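Local coordinates for transcriptional regulator, ROK family (Vibrio cholerae O1 biovar eltor, PDB 1Z05), which probably binds DNA as a zinc-containing transcriptional regulator of the ROK family, related to Mlc of Escherichia coli and linked to carbohydrate metabolism, at residues A[37-50]-A[413-425]. Numbering follows the deposited sequence. Where two conformers were deposited one is given.
Sequences KQINAGRVYKLIDQ and IKQALYDGLLLMK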
loop_
_atom_site.group_PDB
_atom_site.type_symbol
_atom_site.label_atom_id
_atom_site.label_comp_id
_atom_site.label_asym_id
_atom_site.label_seq_id
_atom_site.Cartn_x
_atom_site.Cartn_y
_atom_site.Cartn_z
ATOM N N LYS A 37 -15.973 5.153 -18.704
ATOM C CA LYS A 37 -15.304 4.944 -19.982
ATOM C C LYS A 37 -13.791 4.896 -19.804
ATOM O O LYS A 37 -13.118 4.060 -20.409
ATOM C CB LYS A 37 -15.669 6.067 -20.960
ATOM C CG LYS A 37 -17.132 6.095 -21.402
ATOM C CD LYS A 37 -17.433 7.327 -22.255
ATOM C CE LYS A 37 -16.780 7.246 -23.633
ATOM N NZ LYS A 37 -16.881 8.538 -24.368
ATOM N N GLN A 38 -13.284 5.796 -18.961
ATOM C CA GLN A 38 -11.856 5.964 -18.707
ATOM C C GLN A 38 -11.141 4.637 -18.446
ATOM O O GLN A 38 -10.195 4.294 -19.154
ATOM C CB GLN A 38 -11.650 6.921 -17.531
ATOM C CG GLN A 38 -10.233 7.414 -17.347
ATOM C CD GLN A 38 -10.056 8.251 -16.093
ATOM O OE1 GLN A 38 -9.214 7.945 -15.243
ATOM N NE2 GLN A 38 -10.849 9.313 -15.966
ATOM N N ILE A 39 -11.611 3.896 -17.443
ATOM C CA ILE A 39 -10.994 2.624 -17.053
ATOM C C ILE A 39 -10.923 1.610 -18.206
ATOM O O ILE A 39 -9.869 1.019 -18.462
ATOM C CB ILE A 39 -11.685 2.029 -15.785
ATOM C CG1 ILE A 39 -11.161 2.726 -14.518
ATOM C CG2 ILE A 39 -11.507 0.512 -15.690
ATOM C CD1 ILE A 39 -9.634 2.915 -14.471
ATOM N N ASN A 40 -12.031 1.435 -18.913
ATOM C CA ASN A 40 -12.089 0.470 -20.004
ATOM C C ASN A 40 -11.241 0.883 -21.195
ATOM O O ASN A 40 -10.597 0.045 -21.826
ATOM C CB ASN A 40 -13.534 0.217 -20.421
ATOM C CG ASN A 40 -14.266 -0.684 -19.454
ATOM O OD1 ASN A 40 -13.652 -1.442 -18.701
ATOM N ND2 ASN A 40 -15.587 -0.615 -19.476
ATOM N N ALA A 41 -11.234 2.183 -21.483
ATOM C CA ALA A 41 -10.389 2.728 -22.539
ATOM C C ALA A 41 -8.918 2.452 -22.247
ATOM O O ALA A 41 -8.185 2.035 -23.135
ATOM C CB ALA A 41 -10.642 4.219 -22.717
ATOM N N GLY A 42 -8.496 2.656 -20.997
ATOM C CA GLY A 42 -7.119 2.333 -20.599
ATOM C C GLY A 42 -6.783 0.852 -20.699
ATOM O O GLY A 42 -5.727 0.487 -21.201
ATOM N N ARG A 43 -7.686 -0.004 -20.226
ATOM C CA ARG A 43 -7.503 -1.457 -20.318
ATOM C C ARG A 43 -7.314 -1.923 -21.768
ATOM O O ARG A 43 -6.417 -2.716 -22.061
ATOM C CB ARG A 43 -8.680 -2.187 -19.676
ATOM C CG ARG A 43 -8.698 -2.072 -18.155
ATOM C CD ARG A 43 -9.852 -2.860 -17.520
ATOM N NE ARG A 43 -9.631 -4.306 -17.597
ATOM C CZ ARG A 43 -10.443 -5.173 -18.199
ATOM N NH1 ARG A 43 -11.570 -4.763 -18.773
ATOM N NH2 ARG A 43 -10.135 -6.465 -18.208
ATOM N N VAL A 44 -8.163 -1.421 -22.662
ATOM C CA VAL A 44 -8.085 -1.765 -24.086
ATOM C C VAL A 44 -6.799 -1.230 -24.724
ATOM O O VAL A 44 -6.119 -1.946 -25.458
ATOM C CB VAL A 44 -9.333 -1.277 -24.857
ATOM C CG1 VAL A 44 -9.116 -1.350 -26.381
ATOM C CG2 VAL A 44 -10.543 -2.108 -24.462
ATOM N N TYR A 45 -6.466 0.020 -24.426
ATOM C CA TYR A 45 -5.248 0.638 -24.959
ATOM C C TYR A 45 -3.972 -0.093 -24.517
ATOM O O TYR A 45 -3.030 -0.273 -25.316
ATOM C CB TYR A 45 -5.200 2.106 -24.541
ATOM C CG TYR A 45 -3.993 2.829 -25.053
ATOM C CD1 TYR A 45 -4.006 3.433 -26.318
ATOM C CD2 TYR A 45 -2.826 2.912 -24.286
ATOM C CE1 TYR A 45 -2.881 4.112 -26.802
ATOM C CE2 TYR A 45 -1.694 3.581 -24.771
ATOM C CZ TYR A 45 -1.732 4.174 -26.025
ATOM O OH TYR A 45 -0.634 4.854 -26.501
ATOM N N LYS A 46 -3.933 -0.501 -23.248
ATOM C CA LYS A 46 -2.802 -1.288 -22.722
ATOM C C LYS A 46 -2.648 -2.630 -23.447
ATOM O O LYS A 46 -1.527 -3.041 -23.771
ATOM C CB LYS A 46 -2.923 -1.492 -21.207
ATOM C CG LYS A 46 -1.712 -2.184 -20.580
ATOM C CD LYS A 46 -1.924 -2.461 -19.100
ATOM C CE LYS A 46 -0.734 -3.178 -18.489
ATOM N NZ LYS A 46 -0.918 -3.272 -17.011
ATOM N N LEU A 47 -3.767 -3.308 -23.703
ATOM C CA LEU A 47 -3.733 -4.548 -24.488
ATOM C C LEU A 47 -3.158 -4.329 -25.893
ATOM O O LEU A 47 -2.292 -5.084 -26.345
ATOM C CB LEU A 47 -5.127 -5.180 -24.571
ATOM C CG LEU A 47 -5.585 -5.977 -23.345
ATOM C CD1 LEU A 47 -7.055 -6.372 -23.483
ATOM C CD2 LEU A 47 -4.712 -7.211 -23.112
ATOM N N ILE A 48 -3.633 -3.283 -26.568
ATOM C CA ILE A 48 -3.148 -2.927 -27.905
ATOM C C ILE A 48 -1.654 -2.562 -27.892
ATOM O O ILE A 48 -0.885 -2.992 -28.767
ATOM C CB ILE A 48 -3.984 -1.771 -28.507
ATOM C CG1 ILE A 48 -5.434 -2.211 -28.686
ATOM C CG2 ILE A 48 -3.428 -1.340 -29.855
ATOM C CD1 ILE A 48 -6.401 -1.081 -28.933
ATOM N N ASP A 49 -1.247 -1.787 -26.890
ATOM C CA ASP A 49 0.143 -1.355 -26.762
ATOM C C ASP A 49 1.079 -2.555 -26.577
ATOM O O ASP A 49 2.141 -2.637 -27.208
ATOM C CB ASP A 49 0.280 -0.365 -25.598
ATOM C CG ASP A 49 1.593 0.403 -25.622
ATOM O OD1 ASP A 49 2.142 0.645 -26.719
ATOM O OD2 ASP A 49 2.075 0.773 -24.534
ATOM N N GLN A 50 0.669 -3.489 -25.729
ATOM C CA GLN A 50 1.512 -4.623 -25.374
ATOM C C GLN A 50 1.362 -5.836 -26.290
ATOM O O GLN A 50 2.275 -6.653 -26.380
ATOM C CB GLN A 50 1.266 -5.016 -23.914
ATOM C CG GLN A 50 1.803 -3.991 -22.922
ATOM C CD GLN A 50 1.501 -4.323 -21.469
ATOM O OE1 GLN A 50 0.614 -5.129 -21.169
ATOM N NE2 GLN A 50 2.230 -3.680 -20.554
ATOM N N ILE A 413 3.327 9.290 -17.321
ATOM C CA ILE A 413 2.567 9.460 -18.571
ATOM C C ILE A 413 2.110 8.096 -19.099
ATOM O O ILE A 413 0.943 7.921 -19.443
ATOM C CB ILE A 413 3.398 10.226 -19.650
ATOM C CG1 ILE A 413 3.731 11.659 -19.184
ATOM C CG2 ILE A 413 2.686 10.260 -21.025
ATOM C CD1 ILE A 413 2.567 12.421 -18.569
ATOM N N LYS A 414 3.025 7.132 -19.154
ATOM C CA LYS A 414 2.638 5.791 -19.580
ATOM C C LYS A 414 1.498 5.234 -18.706
ATOM O O LYS A 414 0.513 4.726 -19.245
ATOM C CB LYS A 414 3.844 4.846 -19.657
ATOM C CG LYS A 414 3.474 3.383 -19.866
ATOM C CD LYS A 414 4.310 2.727 -20.942
ATOM C CE LYS A 414 3.600 2.816 -22.293
ATOM N NZ LYS A 414 4.498 2.554 -23.450
ATOM N N GLN A 415 1.618 5.355 -17.384
ATOM C CA GLN A 415 0.582 4.848 -16.482
ATOM C C GLN A 415 -0.742 5.611 -16.603
ATOM O O GLN A 415 -1.810 5.019 -16.425
ATOM C CB GLN A 415 1.077 4.793 -15.027
ATOM C CG GLN A 415 0.194 3.967 -14.073
ATOM C CD GLN A 415 -0.067 2.540 -14.558
ATOM O OE1 GLN A 415 -1.219 2.118 -14.679
ATOM N NE2 GLN A 415 0.999 1.795 -14.837
ATOM N N ALA A 416 -0.676 6.905 -16.925
ATOM C CA ALA A 416 -1.900 7.704 -17.159
ATOM C C ALA A 416 -2.620 7.312 -18.454
ATOM O O ALA A 416 -3.834 7.459 -18.544
ATOM C CB ALA A 416 -1.600 9.205 -17.170
ATOM N N LEU A 417 -1.867 6.832 -19.444
ATOM C CA LEU A 417 -2.458 6.235 -20.658
ATOM C C LEU A 417 -3.173 4.915 -20.309
ATOM O O LEU A 417 -4.328 4.709 -20.673
ATOM C CB LEU A 417 -1.386 5.994 -21.734
ATOM C CG LEU A 417 -0.764 7.242 -22.387
ATOM C CD1 LEU A 417 0.470 6.897 -23.184
ATOM C CD2 LEU A 417 -1.757 7.989 -23.284
ATOM N N TYR A 418 -2.477 4.045 -19.586
ATOM C CA TYR A 418 -3.030 2.763 -19.142
ATOM C C TYR A 418 -4.211 2.901 -18.165
ATOM O O TYR A 418 -5.108 2.054 -18.145
ATOM C CB TYR A 418 -1.935 1.917 -18.510
ATOM C CG TYR A 418 -0.883 1.402 -19.472
ATOM C CD1 TYR A 418 -0.980 1.617 -20.857
ATOM C CD2 TYR A 418 0.200 0.671 -18.995
ATOM C CE1 TYR A 418 -0.007 1.127 -21.731
ATOM C CE2 TYR A 418 1.169 0.172 -19.858
ATOM C CZ TYR A 418 1.062 0.405 -21.215
ATOM O OH TYR A 418 2.036 -0.103 -22.040
ATOM N N ASP A 419 -4.201 3.948 -17.343
ATOM C CA ASP A 419 -5.329 4.218 -16.458
ATOM C C ASP A 419 -6.484 4.831 -17.251
ATOM O O ASP A 419 -7.611 4.880 -16.762
ATOM C CB ASP A 419 -4.923 5.132 -15.294
ATOM C CG ASP A 419 -3.986 4.449 -14.296
ATOM O OD1 ASP A 419 -3.810 3.211 -14.359
ATOM O OD2 ASP A 419 -3.417 5.164 -13.440
ATOM N N GLY A 420 -6.192 5.290 -18.472
ATOM C CA GLY A 420 -7.197 5.858 -19.373
ATOM C C GLY A 420 -7.402 7.352 -19.191
ATOM O O GLY A 420 -8.047 8.000 -20.026
ATOM N N LEU A 421 -6.857 7.903 -18.105
ATOM C CA LEU A 421 -6.989 9.333 -17.809
ATOM C C LEU A 421 -6.510 10.216 -18.971
ATOM O O LEU A 421 -7.225 11.117 -19.418
ATOM C CB LEU A 421 -6.235 9.694 -16.517
ATOM C CG LEU A 421 -6.503 11.062 -15.861
ATOM C CD1 LEU A 421 -6.352 10.984 -14.344
ATOM C CD2 LEU A 421 -5.612 12.171 -16.421
ATOM N N LEU A 422 -5.300 9.949 -19.449
ATOM C CA LEU A 422 -4.701 10.772 -20.491
ATOM C C LEU A 422 -5.367 10.530 -21.842
ATOM O O LEU A 422 -5.549 11.472 -22.611
ATOM C CB LEU A 422 -3.188 10.549 -20.574
ATOM C CG LEU A 422 -2.413 11.487 -21.505
ATOM C CD1 LEU A 422 -2.760 12.961 -21.237
ATOM C CD2 LEU A 422 -0.923 11.242 -21.364
ATOM N N LEU A 423 -5.743 9.283 -22.114
ATOM C CA LEU A 423 -6.503 8.957 -23.324
ATOM C C LEU A 423 -7.748 9.828 -23.455
ATOM O O LEU A 423 -8.013 10.380 -24.521
ATOM C CB LEU A 423 -6.932 7.488 -23.344
ATOM C CG LEU A 423 -5.876 6.391 -23.371
ATOM C CD1 LEU A 423 -6.573 5.056 -23.388
ATOM C CD2 LEU A 423 -4.957 6.541 -24.578
ATOM N N MET A 424 -8.498 9.959 -22.362
ATOM C CA MET A 424 -9.742 10.702 -22.406
ATOM C C MET A 424 -9.476 12.188 -22.611
ATOM O O MET A 424 -10.219 12.853 -23.329
ATOM C CB MET A 424 -10.590 10.436 -21.157
ATOM C CG MET A 424 -11.110 8.990 -21.037
ATOM S SD MET A 424 -12.228 8.444 -22.364
ATOM C CE MET A 424 -11.102 7.762 -23.581
ATOM N N LYS A 425 -8.400 12.695 -22.011
ATOM C CA LYS A 425 -7.981 14.072 -22.244
ATOM C C LYS A 425 -7.627 14.326 -23.707
ATOM O O LYS A 425 -8.003 15.358 -24.260
ATOM C CB LYS A 425 -6.827 14.472 -21.317
ATOM C CG LYS A 425 -7.221 14.536 -19.839
ATOM C CD LYS A 425 -7.930 15.845 -19.468
ATOM C CE LYS A 425 -6.941 16.869 -18.911
ATOM N NZ LYS A 425 -7.560 18.162 -18.493
HETATM O O HOH W 1 -7.532 1.243 -16.832
#
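With CG turned away from its own carbonyl carbon (chi1 -69°), Tyr418 lays its ring across Lys46, while Asp49, its CG opposite the backbone N (chi1 -165°), reaches the ring's edge. There Tyr418 OH donates to Asp49 OD2 at 2.6 Å, on the anti side, 20° out of the carboxylate plane. Lys414 NZ adds a salt bridge to the same oxygen, its hydrogen bond weak, and Thr103 OG1 is hydrogen-bonded to the other, OD1, engaging both oxygens. A long aliphatic chain suits position 46, because Lys46 CG stands 3.6 Å from the Tyr418 ring centroid, almost on the normal. The backbones nearly touch: Gly42 CA and Gly420 CA are 3.7 Å apart, and at both positions a CB would run into the other segment's backbone. Gly420, at positive phi, also joins helix 407-418 to helix 421-428. The close approach brings these C-terminal helices of the ROK-family chain against helix 35-51, beside helices 56-63 and 67-79 of what is probably the winged-helix DNA-binding region. One water donates to both Ile39 O and Tyr418 O. Branched Leu423 sets CD2 over a face of Tyr45, 3.8 Å from its centroid, and flexible Met424 bends CE to within 3.7 Å of Ala41 CB.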